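Local coordinates for piwi domain-containing protein (Vanderwaltozyma polyspora, PDB 5THE), which probably binds guide RNA as a budding-yeast Argonaute, represented here by its C-terminal lobe holding the 5' end of an RNA strand, at residues T185-G194 and A213-F223; F106-F117 and S232-L242. All coordinates share one frame; numbering follows the deposited sequence.

Overall arrangement
Following strand 77-85, the chain runs through helix 95-111 and the turn after it, which form the first half of contact 2. Strand 185-191 comes next, then helix 197-210 and strand 215-219; pairing of these two strands makes contact 1 and closes a short beta-alpha-beta unit. After helix 220-223 the chain enters helix 228-241, which returns to residues 106-117 and closes the longer loop of contact 2, so contact 1 is nested inside it. The centres lie about 14 Å apart, and the contacts meet where Lys-241 NZ probably hydrogen-bonds Asn-215 O (2.7 Å). Together they tie two helices to a parallel sheet at the 5' end of the bound RNA, probably a guide strand.

Contact 1. Residues T185-G194 and A213-F223; sequences TYILYVLRRG and ALNSCVVWDNF. With nucleotides of chain B.
Tyr-189 and Cys-217 sit side by side on two adjacent parallel strands, their side chains on the same face of the sheet; backbone hydrogen bonds run from Ile-187 N to Leu-214 O through to Trp-220 N to Leu-191 O. At Tyr-189, CB rests on Cys-217 SG (3.8 Å). With CG anti to its own carbonyl carbon (chi1 -71°), the ring leans back toward the start of the strands: Ile-187 CG2, of its own strand, covers the middle of one face, while CD2 and CE2 present their edge to Asn-215 OD1, 3.6 Å from CE2. Ring and amide planes stand 67° apart. At the tip, OH hydrogen-bonds Thr-207. The Asn-215 amide is itself pinned, ND2 to Ala-213 O (3.0 Å) and Asp-208, OD1 to Lys-204. On the sheet's other face, Val-190 CG1 abuts Trp-220 CE3 (3.6 Å), and Leu-188 splits its branches between Val-218 and Phe-223.

The outer edge of strand 215-219 receives the RNA. Cys-217 N donates to OP1 of U1 of chain B (2.7 Å) and Val-219 N to OP2 of A2 of chain B (3.0 Å), a phosphate oxygen also reached almost straight on by Asn-222 ND2. This is consistent with the guide 5'-end pocket of an Argonaute MID domain. Strand 185-191 lies between strands 77-85 and 215-219, with helix 197-210 packed on the Tyr-189 face and helix 228-241 on the face of Tyr-186 and Val-218.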
loop_
_atom_site.group_PDB
_atom_site.type_symbol
_atom_site.label_atom_id
_atom_site.label_comp_id
_atom_site.label_asym_id
_atom_site.label_seq_id
_atom_site.Cartn_x
_atom_site.Cartn_y
_atom_site.Cartn_z
ATOM N N THR A 185 17.316 15.865 -5.522
ATOM C CA THR A 185 17.009 16.401 -4.204
ATOM C C THR A 185 15.705 15.815 -3.676
ATOM O O THR A 185 14.673 15.834 -4.358
ATOM C CB THR A 185 16.946 17.931 -4.233
ATOM O OG1 THR A 185 18.273 18.445 -4.361
ATOM C CG2 THR A 185 16.350 18.460 -2.949
ATOM N N TYR A 186 15.777 15.281 -2.461
ATOM C CA TYR A 186 14.631 14.760 -1.737
ATOM C C TYR A 186 14.262 15.775 -0.675
ATOM O O TYR A 186 15.135 16.235 0.071
ATOM C CB TYR A 186 14.964 13.408 -1.092
ATOM C CG TYR A 186 13.740 12.631 -0.677
ATOM C CD1 TYR A 186 13.024 12.985 0.465
ATOM C CD2 TYR A 186 13.286 11.557 -1.438
ATOM C CE1 TYR A 186 11.896 12.291 0.843
ATOM C CE2 TYR A 186 12.157 10.848 -1.070
ATOM C CZ TYR A 186 11.466 11.222 0.071
ATOM O OH TYR A 186 10.347 10.537 0.448
ATOM N N ILE A 187 12.988 16.144 -0.612
ATOM C CA ILE A 187 12.538 17.143 0.345
ATOM C C ILE A 187 12.040 16.457 1.608
ATOM O O ILE A 187 11.222 15.537 1.541
ATOM C CB ILE A 187 11.433 18.024 -0.245
ATOM C CG1 ILE A 187 11.984 18.902 -1.358
ATOM C CG2 ILE A 187 10.823 18.887 0.862
ATOM C CD1 ILE A 187 10.894 19.449 -2.216
ATOM N N LEU A 188 12.496 16.934 2.759
ATOM C CA LEU A 188 11.958 16.511 4.051
ATOM C C LEU A 188 11.216 17.691 4.667
ATOM O O LEU A 188 11.832 18.657 5.122
ATOM C CB LEU A 188 13.068 16.008 4.971
ATOM C CG LEU A 188 12.617 15.621 6.379
ATOM C CD1 LEU A 188 11.545 14.519 6.328
ATOM C CD2 LEU A 188 13.823 15.199 7.222
ATOM N N TYR A 189 9.893 17.636 4.648
ATOM C CA TYR A 189 9.106 18.643 5.340
ATOM C C TYR A 189 9.079 18.298 6.827
ATOM O O TYR A 189 8.664 17.197 7.208
ATOM C CB TYR A 189 7.693 18.703 4.771
ATOM C CG TYR A 189 7.603 19.292 3.387
ATOM C CD1 TYR A 189 8.020 20.599 3.139
ATOM C CD2 TYR A 189 7.047 18.565 2.332
ATOM C CE1 TYR A 189 7.922 21.149 1.880
ATOM C CE2 TYR A 189 6.949 19.114 1.058
ATOM C CZ TYR A 189 7.389 20.408 0.840
ATOM O OH TYR A 189 7.298 20.970 -0.417
ATOM N N VAL A 190 9.540 19.226 7.661
ATOM C CA VAL A 190 9.552 19.051 9.111
ATOM C C VAL A 190 8.450 19.937 9.672
ATOM O O VAL A 190 8.567 21.171 9.659
ATOM C CB VAL A 190 10.917 19.402 9.714
ATOM C CG1 VAL A 190 10.907 19.230 11.228
ATOM C CG2 VAL A 190 12.011 18.516 9.085
ATOM N N LEU A 191 7.377 19.320 10.158
ATOM C CA LEU A 191 6.191 20.070 10.576
ATOM C C LEU A 191 6.311 20.475 12.034
ATOM O O LEU A 191 6.520 19.624 12.903
ATOM C CB LEU A 191 4.918 19.244 10.381
ATOM C CG LEU A 191 4.816 18.543 9.032
ATOM C CD1 LEU A 191 3.566 17.697 8.986
ATOM C CD2 LEU A 191 4.831 19.554 7.895
ATOM N N ARG A 192 6.153 21.772 12.311
ATOM C CA ARG A 192 6.207 22.219 13.700
ATOM C C ARG A 192 5.094 21.587 14.534
ATOM O O ARG A 192 5.312 21.215 15.693
ATOM C CB ARG A 192 6.128 23.744 13.769
ATOM C CG ARG A 192 5.980 24.288 15.191
ATOM C CD ARG A 192 7.132 25.203 15.544
ATOM N NE ARG A 192 7.043 25.742 16.897
ATOM C CZ ARG A 192 6.683 26.986 17.187
ATOM N NH1 ARG A 192 6.362 27.842 16.227
ATOM N NH2 ARG A 192 6.643 27.377 18.449
ATOM N N ARG A 193 3.895 21.454 13.972
ATOM C CA ARG A 193 2.773 20.854 14.685
ATOM C C ARG A 193 2.203 19.721 13.843
ATOM O O ARG A 193 1.979 19.894 12.642
ATOM C CB ARG A 193 1.674 21.901 14.995
ATOM C CG ARG A 193 2.180 23.250 15.581
ATOM C CD ARG A 193 2.287 23.269 17.115
ATOM N NE ARG A 193 1.075 23.786 17.762
ATOM C CZ ARG A 193 1.047 24.782 18.648
ATOM N NH1 ARG A 193 2.171 25.383 19.019
ATOM N NH2 ARG A 193 -0.107 25.174 19.172
ATOM N N GLY A 194 1.959 18.565 14.479
ATOM C CA GLY A 194 1.279 17.455 13.835
ATOM C C GLY A 194 -0.223 17.680 13.747
ATOM O O GLY A 194 -0.757 18.709 14.164
ATOM N N ALA A 213 7.652 16.584 -7.042
ATOM C CA ALA A 213 8.935 16.501 -6.356
ATOM C C ALA A 213 8.827 15.481 -5.225
ATOM O O ALA A 213 7.839 15.469 -4.488
ATOM C CB ALA A 213 9.362 17.867 -5.816
ATOM N N LEU A 214 9.823 14.603 -5.124
ATOM C CA LEU A 214 9.846 13.615 -4.052
ATOM C C LEU A 214 9.928 14.312 -2.700
ATOM O O LEU A 214 10.739 15.218 -2.504
ATOM C CB LEU A 214 11.041 12.674 -4.232
ATOM C CG LEU A 214 11.045 11.774 -5.469
ATOM C CD1 LEU A 214 12.190 10.782 -5.339
ATOM C CD2 LEU A 214 9.700 11.036 -5.637
ATOM N N ASN A 215 9.100 13.874 -1.754
ATOM C CA ASN A 215 9.099 14.514 -0.451
ATOM C C ASN A 215 8.482 13.575 0.571
ATOM O O ASN A 215 7.610 12.770 0.244
ATOM C CB ASN A 215 8.315 15.842 -0.472
ATOM C CG ASN A 215 6.814 15.632 -0.645
ATOM O OD1 ASN A 215 6.042 15.741 0.317
ATOM N ND2 ASN A 215 6.393 15.304 -1.870
ATOM N N SER A 216 8.920 13.722 1.816
ATOM C CA SER A 216 8.272 13.108 2.961
ATOM C C SER A 216 8.069 14.169 4.033
ATOM O O SER A 216 8.839 15.129 4.141
ATOM C CB SER A 216 9.101 11.941 3.548
ATOM O OG SER A 216 9.379 10.954 2.568
ATOM N N CYS A 217 7.030 13.982 4.826
ATOM C CA CYS A 217 6.792 14.809 5.992
ATOM C C CYS A 217 7.175 14.075 7.262
ATOM O O CYS A 217 7.083 12.851 7.367
ATOM C CB CYS A 217 5.328 15.224 6.095
ATOM S SG CYS A 217 4.845 16.251 4.741
ATOM N N VAL A 218 7.518 14.860 8.262
ATOM C CA VAL A 218 7.922 14.333 9.547
ATOM C C VAL A 218 7.427 15.338 10.584
ATOM O O VAL A 218 7.535 16.548 10.366
ATOM C CB VAL A 218 9.454 14.136 9.488
ATOM C CG1 VAL A 218 10.246 15.245 10.139
ATOM C CG2 VAL A 218 9.869 12.744 9.827
ATOM N N VAL A 219 6.772 14.860 11.648
ATOM C CA VAL A 219 6.371 15.749 12.738
ATOM C C VAL A 219 7.595 15.998 13.607
ATOM O O VAL A 219 8.258 15.051 14.056
ATOM C CB VAL A 219 5.203 15.154 13.554
ATOM C CG1 VAL A 219 4.839 16.054 14.746
ATOM C CG2 VAL A 219 3.985 14.968 12.672
ATOM N N TRP A 220 7.902 17.278 13.819
ATOM C CA TRP A 220 9.134 17.675 14.492
ATOM C C TRP A 220 9.252 17.076 15.890
ATOM O O TRP A 220 10.335 16.633 16.287
ATOM C CB TRP A 220 9.201 19.204 14.563
ATOM C CG TRP A 220 10.391 19.769 15.301
ATOM C CD1 TRP A 220 10.361 20.746 16.254
ATOM C CD2 TRP A 220 11.775 19.391 15.160
ATOM N NE1 TRP A 220 11.629 21.015 16.701
ATOM C CE2 TRP A 220 12.518 20.201 16.048
ATOM C CE3 TRP A 220 12.457 18.463 14.368
ATOM C CZ2 TRP A 220 13.909 20.107 16.167
ATOM C CZ3 TRP A 220 13.846 18.363 14.497
ATOM C CH2 TRP A 220 14.554 19.188 15.387
ATOM N N ASP A 221 8.161 17.055 16.663
ATOM C CA ASP A 221 8.284 16.507 18.017
ATOM C C ASP A 221 8.603 15.020 18.001
ATOM O O ASP A 221 9.138 14.504 18.988
ATOM C CB ASP A 221 7.028 16.767 18.850
ATOM C CG ASP A 221 6.905 18.234 19.271
ATOM O OD1 ASP A 221 7.941 18.935 19.305
ATOM O OD2 ASP A 221 5.776 18.688 19.570
ATOM N N ASN A 222 8.329 14.334 16.893
ATOM C CA ASN A 222 8.784 12.958 16.745
ATOM C C ASN A 222 10.224 12.905 16.258
ATOM O O ASN A 222 11.076 12.249 16.871
ATOM C CB ASN A 222 7.888 12.203 15.765
ATOM C CG ASN A 222 6.488 12.034 16.265
ATOM O OD1 ASN A 222 6.247 12.008 17.470
ATOM N ND2 ASN A 222 5.540 11.911 15.335
ATOM N N PHE A 223 10.493 13.578 15.137
ATOM C CA PHE A 223 11.805 13.523 14.499
ATOM C C PHE A 223 12.903 13.928 15.468
ATOM O O PHE A 223 13.962 13.289 15.527
ATOM C CB PHE A 223 11.801 14.441 13.271
ATOM C CG PHE A 223 13.045 14.357 12.424
ATOM C CD1 PHE A 223 13.639 13.132 12.156
ATOM C CD2 PHE A 223 13.603 15.503 11.869
ATOM C CE1 PHE A 223 14.782 13.059 11.374
ATOM C CE2 PHE A 223 14.746 15.435 11.071
ATOM C CZ PHE A 223 15.331 14.208 10.826
ATOM O OP3 U B 1 3.176 10.973 3.825
ATOM P P U B 1 4.439 11.357 4.486
ATOM O OP1 U B 1 5.147 12.363 3.658
ATOM O OP2 U B 1 5.180 10.142 4.863
ATOM O "O5'" U B 1 4.062 12.122 5.813
ATOM C "C5'" U B 1 3.727 11.424 7.004
ATOM C "C4'" U B 1 3.881 12.346 8.175
ATOM O "O4'" U B 1 2.935 13.450 8.049
ATOM C "C3'" U B 1 3.650 11.722 9.543
ATOM O "O3'" U B 1 4.631 12.228 10.450
ATOM C "C2'" U B 1 2.254 12.217 9.928
ATOM O "O2'" U B 1 2.024 12.310 11.317
ATOM C "C1'" U B 1 2.203 13.589 9.255
ATOM N N1 U B 1 0.831 14.026 8.923
ATOM C C2 U B 1 0.390 15.220 9.437
ATOM O O2 U B 1 1.108 15.919 10.120
ATOM N N3 U B 1 -0.900 15.575 9.117
ATOM C C4 U B 1 -1.778 14.848 8.333
ATOM O O4 U B 1 -2.909 15.292 8.115
ATOM C C5 U B 1 -1.257 13.609 7.843
ATOM C C6 U B 1 -0.005 13.248 8.155
ATOM P P A B 2 5.103 11.339 11.701
ATOM O OP1 A B 2 3.899 11.127 12.545
ATOM O OP2 A B 2 6.334 11.981 12.259
ATOM O "O5'" A B 2 5.505 9.938 11.062
ATOM C "C5'" A B 2 6.388 9.866 9.939
ATOM C "C4'" A B 2 6.979 8.492 9.808
ATOM O "O4'" A B 2 7.876 8.253 10.914
ATOM C "C3'" A B 2 5.996 7.339 9.895
ATOM O "O3'" A B 2 5.330 7.113 8.686
ATOM C "C2'" A B 2 6.883 6.184 10.333
ATOM O "O2'" A B 2 7.684 5.742 9.246
ATOM C "C1'" A B 2 7.797 6.898 11.318
ATOM N N9 A B 2 7.274 6.901 12.699
ATOM C C8 A B 2 6.403 7.811 13.246
ATOM N N7 A B 2 6.144 7.611 14.507
ATOM C C5 A B 2 6.927 6.503 14.816
ATOM C C6 A B 2 7.091 5.800 16.006
ATOM N N6 A B 2 6.445 6.161 17.116
ATOM N N1 A B 2 7.930 4.729 15.996
ATOM C C2 A B 2 8.550 4.417 14.844
ATOM N N3 A B 2 8.471 5.011 13.643
ATOM C C4 A B 2 7.628 6.047 13.712
HETATM O O HOH W 1 12.351 16.623 -4.237
HETATM O O HOH W 2 5.852 18.726 16.491
HETATM O O HOH W 3 7.377 21.423 17.500
#

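Contact 2. Residues F106-F117 and S232-L242. With nucleotides of chain B.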
loop_
_atom_site.group_PDB
_atom_site.type_symbol
_atom_site.label_atom_id
_atom_site.label_comp_id
_atom_site.label_asym_id
_atom_site.label_seq_id
_atom_site.Cartn_x
_atom_site.Cartn_y
_atom_site.Cartn_z
ATOM N N PHE A 106 20.044 11.393 11.338
ATOM C CA PHE A 106 19.246 10.682 10.344
ATOM C C PHE A 106 20.123 10.112 9.231
ATOM O O PHE A 106 20.063 8.912 8.932
ATOM C CB PHE A 106 18.180 11.611 9.753
ATOM C CG PHE A 106 17.335 10.949 8.705
ATOM C CD1 PHE A 106 16.274 10.139 9.067
ATOM C CD2 PHE A 106 17.617 11.118 7.358
ATOM C CE1 PHE A 106 15.488 9.512 8.096
ATOM C CE2 PHE A 106 16.847 10.495 6.381
ATOM C CZ PHE A 106 15.777 9.695 6.751
ATOM N N ALA A 107 20.944 10.964 8.600
ATOM C CA ALA A 107 21.759 10.506 7.480
ATOM C C ALA A 107 22.645 9.328 7.887
ATOM O O ALA A 107 22.729 8.323 7.172
ATOM C CB ALA A 107 22.601 11.655 6.929
ATOM N N SER A 108 23.294 9.416 9.047
ATOM C CA SER A 108 24.203 8.333 9.419
ATOM C C SER A 108 23.430 7.094 9.855
ATOM O O SER A 108 23.850 5.969 9.568
ATOM C CB SER A 108 25.173 8.791 10.506
ATOM O OG SER A 108 24.482 9.165 11.676
ATOM N N ASP A 109 22.291 7.277 10.532
ATOM C CA ASP A 109 21.431 6.141 10.864
ATOM C C ASP A 109 21.060 5.340 9.617
ATOM O O ASP A 109 21.191 4.111 9.588
ATOM C CB ASP A 109 20.157 6.619 11.562
ATOM C CG ASP A 109 20.334 6.811 13.062
ATOM O OD1 ASP A 109 21.402 6.451 13.593
ATOM O OD2 ASP A 109 19.383 7.307 13.715
ATOM N N VAL A 110 20.592 6.020 8.574
ATOM C CA VAL A 110 19.999 5.314 7.445
ATOM C C VAL A 110 21.059 4.858 6.454
ATOM O O VAL A 110 20.783 3.968 5.637
ATOM C CB VAL A 110 18.912 6.158 6.743
ATOM C CG1 VAL A 110 17.882 6.644 7.765
ATOM C CG2 VAL A 110 19.502 7.336 5.982
ATOM N N LYS A 111 22.270 5.415 6.532
ATOM C CA LYS A 111 23.382 4.876 5.759
ATOM C C LYS A 111 23.549 3.387 6.015
ATOM O O LYS A 111 23.820 2.619 5.087
ATOM C CB LYS A 111 24.673 5.628 6.088
ATOM C CG LYS A 111 25.758 5.440 5.027
ATOM C CD LYS A 111 27.073 6.130 5.386
ATOM C CE LYS A 111 28.038 6.085 4.203
ATOM N NZ LYS A 111 27.388 6.571 2.942
ATOM N N GLN A 112 23.346 2.961 7.268
ATOM C CA GLN A 112 23.486 1.558 7.656
ATOM C C GLN A 112 22.536 0.645 6.890
ATOM O O GLN A 112 22.787 -0.562 6.779
ATOM C CB GLN A 112 23.231 1.405 9.159
ATOM C CG GLN A 112 24.123 2.256 10.067
ATOM C CD GLN A 112 25.574 1.787 10.095
ATOM O OE1 GLN A 112 26.282 1.847 9.087
ATOM N NE2 GLN A 112 26.022 1.316 11.258
ATOM N N LEU A 113 21.425 1.184 6.398
ATOM C CA LEU A 113 20.475 0.399 5.625
ATOM C C LEU A 113 20.756 0.448 4.130
ATOM O O LEU A 113 20.102 -0.273 3.367
ATOM C CB LEU A 113 19.044 0.891 5.910
ATOM C CG LEU A 113 18.688 0.846 7.401
ATOM C CD1 LEU A 113 17.460 1.677 7.717
ATOM C CD2 LEU A 113 18.482 -0.597 7.837
ATOM N N GLY A 114 21.696 1.287 3.701
ATOM C CA GLY A 114 22.086 1.396 2.308
ATOM C C GLY A 114 21.667 2.680 1.626
ATOM O O GLY A 114 21.923 2.832 0.424
ATOM N N VAL A 115 21.031 3.606 2.335
ATOM C CA VAL A 115 20.576 4.860 1.753
ATOM C C VAL A 115 21.566 5.944 2.143
ATOM O O VAL A 115 21.758 6.228 3.333
ATOM C CB VAL A 115 19.161 5.219 2.227
ATOM C CG1 VAL A 115 18.684 6.461 1.510
ATOM C CG2 VAL A 115 18.228 4.036 2.012
ATOM N N ASP A 116 22.176 6.555 1.144
ATOM C CA ASP A 116 23.230 7.543 1.334
ATOM C C ASP A 116 22.652 8.914 0.993
ATOM O O ASP A 116 22.398 9.214 -0.182
ATOM C CB ASP A 116 24.441 7.186 0.467
ATOM C CG ASP A 116 25.605 8.144 0.645
ATOM O OD1 ASP A 116 25.695 8.805 1.704
ATOM O OD2 ASP A 116 26.440 8.218 -0.288
ATOM N N PHE A 117 22.408 9.721 2.018
ATOM C CA PHE A 117 21.917 11.081 1.854
ATOM C C PHE A 117 23.026 12.080 2.135
ATOM O O PHE A 117 23.873 11.868 3.005
ATOM C CB PHE A 117 20.749 11.393 2.796
ATOM C CG PHE A 117 19.427 10.876 2.320
ATOM C CD1 PHE A 117 18.888 11.316 1.124
ATOM C CD2 PHE A 117 18.714 9.970 3.075
ATOM C CE1 PHE A 117 17.667 10.846 0.690
ATOM C CE2 PHE A 117 17.489 9.495 2.644
ATOM C CZ PHE A 117 16.969 9.926 1.452
ATOM N N SER A 232 14.763 4.693 10.742
ATOM C CA SER A 232 14.712 3.539 9.852
ATOM C C SER A 232 13.349 3.426 9.179
ATOM O O SER A 232 13.258 3.111 7.985
ATOM C CB SER A 232 15.022 2.257 10.627
ATOM O OG SER A 232 16.254 2.361 11.312
ATOM N N ASN A 233 12.272 3.658 9.930
ATOM C CA ASN A 233 10.941 3.583 9.337
ATOM C C ASN A 233 10.731 4.690 8.313
ATOM O O ASN A 233 10.179 4.442 7.237
ATOM C CB ASN A 233 9.876 3.646 10.434
ATOM C CG ASN A 233 9.851 2.378 11.281
ATOM O OD1 ASN A 233 10.368 1.346 10.876
ATOM N ND2 ASN A 233 9.254 2.459 12.456
ATOM N N VAL A 234 11.159 5.915 8.642
ATOM C CA VAL A 234 10.999 7.042 7.727
ATOM C C VAL A 234 11.647 6.731 6.387
ATOM O O VAL A 234 11.053 6.949 5.324
ATOM C CB VAL A 234 11.584 8.326 8.349
ATOM C CG1 VAL A 234 11.796 9.395 7.269
ATOM C CG2 VAL A 234 10.656 8.859 9.463
ATOM N N VAL A 235 12.878 6.215 6.414
ATOM C CA VAL A 235 13.621 6.039 5.172
ATOM C C VAL A 235 13.091 4.865 4.365
ATOM O O VAL A 235 13.346 4.790 3.161
ATOM C CB VAL A 235 15.130 5.894 5.479
ATOM C CG1 VAL A 235 15.468 4.496 6.002
ATOM C CG2 VAL A 235 15.981 6.277 4.264
ATOM N N MET A 236 12.348 3.942 4.990
ATOM C CA MET A 236 11.674 2.913 4.206
ATOM C C MET A 236 10.826 3.555 3.125
ATOM O O MET A 236 10.889 3.173 1.946
ATOM C CB MET A 236 10.815 2.030 5.111
ATOM C CG MET A 236 11.640 1.144 6.054
ATOM S SD MET A 236 10.658 -0.044 6.967
ATOM C CE MET A 236 10.595 -1.453 5.868
ATOM N N LYS A 237 10.073 4.586 3.510
ATOM C CA LYS A 237 9.189 5.276 2.578
ATOM C C LYS A 237 9.984 6.052 1.543
ATOM O O LYS A 237 9.658 6.016 0.355
ATOM C CB LYS A 237 8.235 6.195 3.360
ATOM C CG LYS A 237 7.284 5.414 4.275
ATOM C CD LYS A 237 7.116 6.041 5.668
ATOM C CE LYS A 237 6.387 7.387 5.636
ATOM N NZ LYS A 237 4.979 7.320 5.118
ATOM N N MET A 238 11.031 6.758 1.981
ATOM C CA MET A 238 11.876 7.495 1.048
ATOM C C MET A 238 12.454 6.566 -0.001
ATOM O O MET A 238 12.416 6.859 -1.203
ATOM C CB MET A 238 13.003 8.188 1.807
ATOM C CG MET A 238 12.514 9.217 2.821
ATOM S SD MET A 238 13.927 9.926 3.688
ATOM C CE MET A 238 13.172 11.353 4.501
ATOM N N ASN A 239 12.995 5.431 0.446
ATOM C CA ASN A 239 13.635 4.499 -0.473
ATOM C C ASN A 239 12.658 4.024 -1.541
ATOM O O ASN A 239 13.013 3.949 -2.721
ATOM C CB ASN A 239 14.209 3.311 0.302
ATOM C CG ASN A 239 15.136 2.425 -0.556
ATOM O OD1 ASN A 239 15.164 1.218 -0.404
ATOM N ND2 ASN A 239 15.924 3.036 -1.399
ATOM N N LEU A 240 11.412 3.720 -1.146
ATOM C CA LEU A 240 10.394 3.354 -2.133
ATOM C C LEU A 240 10.158 4.485 -3.128
ATOM O O LEU A 240 10.101 4.251 -4.344
ATOM C CB LEU A 240 9.087 2.963 -1.440
ATOM C CG LEU A 240 9.153 1.660 -0.622
ATOM C CD1 LEU A 240 7.864 1.448 0.171
ATOM C CD2 LEU A 240 9.449 0.442 -1.533
ATOM N N LYS A 241 9.998 5.722 -2.625
ATOM C CA LYS A 241 9.797 6.871 -3.503
ATOM C C LYS A 241 10.977 7.064 -4.439
ATOM O O LYS A 241 10.798 7.491 -5.583
ATOM C CB LYS A 241 9.554 8.132 -2.672
ATOM C CG LYS A 241 8.138 8.177 -2.112
ATOM C CD LYS A 241 8.019 9.164 -0.985
ATOM C CE LYS A 241 6.565 9.388 -0.587
ATOM N NZ LYS A 241 6.478 10.335 0.583
ATOM N N LEU A 242 12.178 6.703 -3.987
ATOM C CA LEU A 242 13.372 6.681 -4.817
ATOM C C LEU A 242 13.507 5.396 -5.643
ATOM O O LEU A 242 14.618 5.076 -6.075
ATOM C CB LEU A 242 14.601 6.880 -3.936
ATOM C CG LEU A 242 14.658 8.297 -3.360
ATOM C CD1 LEU A 242 15.491 8.353 -2.074
ATOM C CD2 LEU A 242 15.233 9.213 -4.429
ATOM P P A B 2 5.103 11.339 11.701
ATOM O OP1 A B 2 3.899 11.127 12.545
ATOM O OP2 A B 2 6.334 11.981 12.259
ATOM O "O5'" A B 2 5.505 9.938 11.062
ATOM C "C5'" A B 2 6.388 9.866 9.939
ATOM C "C4'" A B 2 6.979 8.492 9.808
ATOM O "O4'" A B 2 7.876 8.253 10.914
ATOM C "C3'" A B 2 5.996 7.339 9.895
ATOM O "O3'" A B 2 5.330 7.113 8.686
ATOM C "C2'" A B 2 6.883 6.184 10.333
ATOM O "O2'" A B 2 7.684 5.742 9.246
ATOM C "C1'" A B 2 7.797 6.898 11.318
ATOM N N9 A B 2 7.274 6.901 12.699
ATOM C C8 A B 2 6.403 7.811 13.246
ATOM N N7 A B 2 6.144 7.611 14.507
ATOM C C5 A B 2 6.927 6.503 14.816
ATOM C C6 A B 2 7.091 5.800 16.006
ATOM N N6 A B 2 6.445 6.161 17.116
ATOM N N1 A B 2 7.930 4.729 15.996
ATOM C C2 A B 2 8.550 4.417 14.844
ATOM N N3 A B 2 8.471 5.011 13.643
ATOM C C4 A B 2 7.628 6.047 13.712
ATOM P P A B 3 3.833 6.558 8.704
ATOM O OP1 A B 3 3.462 6.573 7.256
ATOM O OP2 A B 3 3.014 7.305 9.704
ATOM O "O5'" A B 3 3.993 5.053 9.214
ATOM C "C5'" A B 3 4.737 4.121 8.446
ATOM C "C4'" A B 3 5.012 2.865 9.224
ATOM O "O4'" A B 3 5.917 3.125 10.328
ATOM C "C3'" A B 3 3.809 2.222 9.886
ATOM O "O3'" A B 3 3.056 1.475 8.965
ATOM C "C2'" A B 3 4.456 1.369 10.964
ATOM O "O2'" A B 3 5.002 0.183 10.397
ATOM C "C1'" A B 3 5.598 2.283 11.413
ATOM N N9 A B 3 5.130 3.125 12.513
ATOM C C8 A B 3 4.364 4.267 12.426
ATOM N N7 A B 3 4.056 4.761 13.601
ATOM C C5 A B 3 4.653 3.889 14.492
ATOM C C6 A B 3 4.672 3.884 15.881
ATOM N N6 A B 3 4.059 4.842 16.601
ATOM N N1 A B 3 5.348 2.875 16.471
ATOM C C2 A B 3 5.942 1.944 15.696
ATOM N N3 A B 3 5.985 1.831 14.364
ATOM C C4 A B 3 5.305 2.858 13.836
ATOM O OP3 U B 1 3.176 10.973 3.825
ATOM P P U B 1 4.439 11.357 4.486
ATOM O OP1 U B 1 5.147 12.363 3.658
ATOM O OP2 U B 1 5.180 10.142 4.863
ATOM O "O5'" U B 1 4.062 12.122 5.813
ATOM C "C5'" U B 1 3.727 11.424 7.004
ATOM C "C4'" U B 1 3.881 12.346 8.175
ATOM O "O4'" U B 1 2.935 13.450 8.049
ATOM C "C3'" U B 1 3.650 11.722 9.543
ATOM O "O3'" U B 1 4.631 12.228 10.450
ATOM C "C2'" U B 1 2.254 12.217 9.928
ATOM O "O2'" U B 1 2.024 12.310 11.317
ATOM C "C1'" U B 1 2.203 13.589 9.255
ATOM N N1 U B 1 0.831 14.026 8.923
ATOM C C2 U B 1 0.390 15.220 9.437
ATOM O O2 U B 1 1.108 15.919 10.120
ATOM N N3 U B 1 -0.900 15.575 9.117
ATOM C C4 U B 1 -1.778 14.848 8.333
ATOM O O4 U B 1 -2.909 15.292 8.115
ATOM C C5 U B 1 -1.257 13.609 7.843
ATOM C C6 U B 1 -0.005 13.248 8.155
#
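Val-235 is the main bump of helix 232-241, and it fills a hollow lined by Val-110, Leu-113, Val-115 and Phe-117. Its CG1, set between backbone N and carbonyl carbon (chi1 77°), touches Val-110 CG1 at 3.7 Å and also reaches Leu-113 CD1. CG2, anti to the backbone N, nestles between Val-110 CB and the Val-115 methyls, 3.9 Å from Val-115 CG1, and meets the edge of the Phe-117 ring. Leu-113 CD1 closes one end of the hollow against Ser-232 CB.

One turn along the helix, Met-238 is the second bump. Its extended chain brings SD up to the neighbouring ends of two rings: it lies at the edge of Phe-106, 3.6 Å from CZ, and obliquely to Phe-117, 3.7 Å from CE2, making two Met-aromatic contacts. Leu-242 points against Phe-117 from the opposite direction, its CD1 reaching Phe-117 CZ.

No hydrogen bond spans this apolar interface, where the helices cross at -75° with axes 9.8 Å apart. From the other side of helix 232-241, Lys-237 NZ grips OP2 of U1 (2.8 Å) and OP1 of A3 (2.7 Å) of chain B, besides the C-terminal Ile-549. A lysine bridging the first and third phosphates in this way is characteristic of the guide 5'-phosphate pocket of eukaryotic Argonautes.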